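Local coordinates for protein carbonic anhydrase (Sordaria macrospora, PDB 4O1J) that probably catalyses the reversible hydration of carbon dioxide to hydrogencarbonate as a tetrameric, zinc-dependent beta-class enzyme, at residues A[140-143]-A[144-148]. Residues are numbered along the deposited sequence; the frame is centred on the assembly and turned at random.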
ATOM      1  N   THR A 140     -15.245   7.043   6.232  1.00 32.18           N
ATOM      2  CA  THR A 140     -15.472   8.328   5.575  1.00 33.20           C
ATOM      3  C   THR A 140     -16.868   8.394   4.979  1.00 33.69           C
ATOM      4  O   THR A 140     -17.535   9.418   5.061  1.00 33.19           O
ATOM      5  CB  THR A 140     -14.427   8.596   4.470  1.00 33.01           C
ATOM      6  OG1 THR A 140     -13.130   8.730   5.063  1.00 32.56           O
ATOM      7  CG2 THR A 140     -14.755   9.880   3.720  1.00 32.67           C
ATOM      8  N   VAL A 141     -17.318   7.287   4.403  1.00 36.82           N
ATOM      9  CA  VAL A 141     -18.683   7.191   3.893  1.00 38.42           C
ATOM     10  C   VAL A 141     -19.681   7.291   5.053  1.00 39.59           C
ATOM     11  O   VAL A 141     -20.771   7.851   4.905  1.00 40.37           O
ATOM     12  CB  VAL A 141     -18.894   5.883   3.103  1.00 37.74           C
ATOM     13  CG1 VAL A 141     -20.356   5.696   2.738  1.00 37.83           C
ATOM     14  CG2 VAL A 141     -18.047   5.902   1.846  1.00 36.77           C
ATOM     15  N   ARG A 142     -19.291   6.764   6.210  1.00 39.41           N
ATOM     16  CA  ARG A 142     -20.122   6.836   7.408  1.00 39.19           C
ATOM     17  C   ARG A 142     -20.381   8.283   7.786  1.00 39.36           C
ATOM     18  O   ARG A 142     -21.521   8.680   8.039  1.00 40.49           O
ATOM     19  CB  ARG A 142     -19.453   6.115   8.582  1.00 39.33           C
ATOM     20  CG  ARG A 142     -20.416   5.577   9.620  1.00 39.96           C
ATOM     21  CD  ARG A 142     -19.957   5.885  11.029  1.00 42.07           C
ATOM     22  NE  ARG A 142     -20.397   7.214  11.435  1.00 46.09           N
ATOM     23  CZ  ARG A 142     -21.586   7.476  11.975  1.00 48.85           C
ATOM     24  NH1 ARG A 142     -22.455   6.495  12.183  1.00 47.86           N
ATOM     25  NH2 ARG A 142     -21.906   8.721  12.310  1.00 51.02           N
ATOM     26  N   TYR A 143     -19.309   9.066   7.798  1.00 37.74           N
ATOM     27  CA  TYR A 143     -19.350  10.451   8.245  1.00 35.56           C
ATOM     28  C   TYR A 143     -20.187  11.324   7.321  1.00 34.22           C
ATOM     29  O   TYR A 143     -20.867  12.245   7.770  1.00 35.13           O
ATOM     30  CB  TYR A 143     -17.932  11.018   8.320  1.00 36.33           C
ATOM     31  CG  TYR A 143     -17.028  10.330   9.322  1.00 37.63           C
ATOM     32  CD1 TYR A 143     -17.554   9.619  10.397  1.00 37.75           C
ATOM     33  CD2 TYR A 143     -15.642  10.401   9.195  1.00 38.18           C
ATOM     34  CE1 TYR A 143     -16.724   8.995  11.317  1.00 38.33           C
ATOM     35  CE2 TYR A 143     -14.804   9.781  10.109  1.00 38.56           C
ATOM     36  CZ  TYR A 143     -15.350   9.079  11.168  1.00 38.96           C
ATOM     37  OH  TYR A 143     -14.522   8.461  12.080  1.00 39.53           O
ATOM     38  N   ASN A 144     -20.137  11.031   6.026  1.00 33.88           N
ATOM     39  CA  ASN A 144     -20.811  11.864   5.038  1.00 35.45           C
ATOM     40  C   ASN A 144     -22.288  11.524   4.880  1.00 37.71           C
ATOM     41  O   ASN A 144     -23.039  12.273   4.259  1.00 37.45           O
ATOM     42  CB  ASN A 144     -20.120  11.735   3.677  1.00 35.63           C
ATOM     43  CG  ASN A 144     -18.653  12.117   3.725  1.00 35.43           C
ATOM     44  OD1 ASN A 144     -18.223  12.870   4.598  1.00 35.18           O
ATOM     45  ND2 ASN A 144     -17.874  11.593   2.778  1.00 35.21           N
ATOM     46  N   HIS A 145     -22.707  10.401   5.456  1.00 39.80           N
ATOM     47  CA  HIS A 145     -24.107   9.995   5.403  1.00 39.48           C
ATOM     48  C   HIS A 145     -24.634   9.699   6.796  1.00 41.30           C
ATOM     49  O   HIS A 145     -25.567   8.911   6.960  1.00 42.23           O
ATOM     50  CB  HIS A 145     -24.290   8.779   4.499  1.00 37.26           C
ATOM     51  CG  HIS A 145     -23.800   8.993   3.101  1.00 36.90           C
ATOM     52  ND1 HIS A 145     -22.462   8.962   2.771  1.00 37.61           N
ATOM     53  CD2 HIS A 145     -24.465   9.277   1.959  1.00 36.35           C
ATOM     54  CE1 HIS A 145     -22.327   9.199   1.478  1.00 37.13           C
ATOM     55  NE2 HIS A 145     -23.526   9.396   0.962  1.00 36.53           N
ATOM     56  N   ALA A 146     -24.028  10.334   7.795  1.00 41.32           N
ATOM     57  CA  ALA A 146     -24.352  10.064   9.188  1.00 41.04           C
ATOM     58  C   ALA A 146     -25.829  10.313   9.482  1.00 40.74           C
ATOM     59  O   ALA A 146     -26.439   9.562  10.233  1.00 39.56           O
ATOM     60  CB  ALA A 146     -23.482  10.902  10.104  1.00 40.81           C
ATOM     61  N   GLU A 147     -26.401  11.355   8.887  1.00 42.49           N
ATOM     62  CA  GLU A 147     -27.820  11.645   9.084  1.00 45.44           C
ATOM     63  C   GLU A 147     -28.705  10.490   8.633  1.00 43.94           C
ATOM     64  O   GLU A 147     -29.596  10.061   9.370  1.00 43.88           O
ATOM     65  CB  GLU A 147     -28.236  12.915   8.348  1.00 50.29           C
ATOM     66  CG  GLU A 147     -27.624  14.187   8.899  1.00 55.58           C
ATOM     67  CD  GLU A 147     -28.193  15.430   8.233  1.00 59.11           C
ATOM     68  OE1 GLU A 147     -29.434  15.611   8.269  1.00 57.95           O
ATOM     69  OE2 GLU A 147     -27.399  16.220   7.669  1.00 61.61           O
ATOM     70  N   GLU A 148     -28.463  10.004   7.418  1.00 41.82           N
ATOM     71  CA  GLU A 148     -29.262   8.924   6.852  1.00 38.58           C
ATOM     72  C   GLU A 148     -29.046   7.629   7.614  1.00 36.70           C
ATOM     73  O   GLU A 148     -29.998   6.905   7.922  1.00 38.34           O
ATOM     74  CB  GLU A 148     -28.930   8.701   5.380  1.00 38.01           C
ATOM     75  CG  GLU A 148     -29.491   7.393   4.841  1.00 39.10           C
ATOM     76  CD  GLU A 148     -29.117   7.143   3.398  1.00 40.10           C
ATOM     77  OE1 GLU A 148     -29.688   6.206   2.792  1.00 38.84           O
ATOM     78  OE2 GLU A 148     -28.260   7.888   2.870  1.00 41.32           O
TER
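The imidazole of His145 meets the carbonyl oxygen of Val141 at its edge, ND1 donating to O over 2.9 Å with the acceptor close to the ring plane. This hydrogen bond lies in the carbonyl plane, on a lone pair, and bends to 156° at the hydrogen. The Arg142 guanidinium has Tyr143 CD1 at its edge and meets Ala146 obliquely, NH2 lying 3.5 Å from CB; bends at chi2 and chi3 carry it there, and NH1 also faces Asp150 in a long, weak ion pair. With CG of His145 beside its own backbone N (chi1 -57°), the ring turns back along the preceding helix, while that backbone N makes two weak bonds, to the same Val141 O and to Arg142 O. Val141 O thus accepts from both the ring and, weakly, the backbone of His145; the ND1 bond probably restricts rotation of the imidazole. Asn144 runs alongside Thr140, its ND2 3.7 Å from CG2, and its backbone N donates to Thr140 O at 3.2 Å, an i to i+4 helical bond. Val141 is buried against Ile162, Leu165 and Ala169 of helix 155-176, and Leu165 also touches His145. Such a histidine, the N-cap residue of helix 146-151 that reaches back to a carbonyl of helix 136-144, illustrates a helix-to-helix junction, here at the surface of the beta-carbonic anhydrase fold.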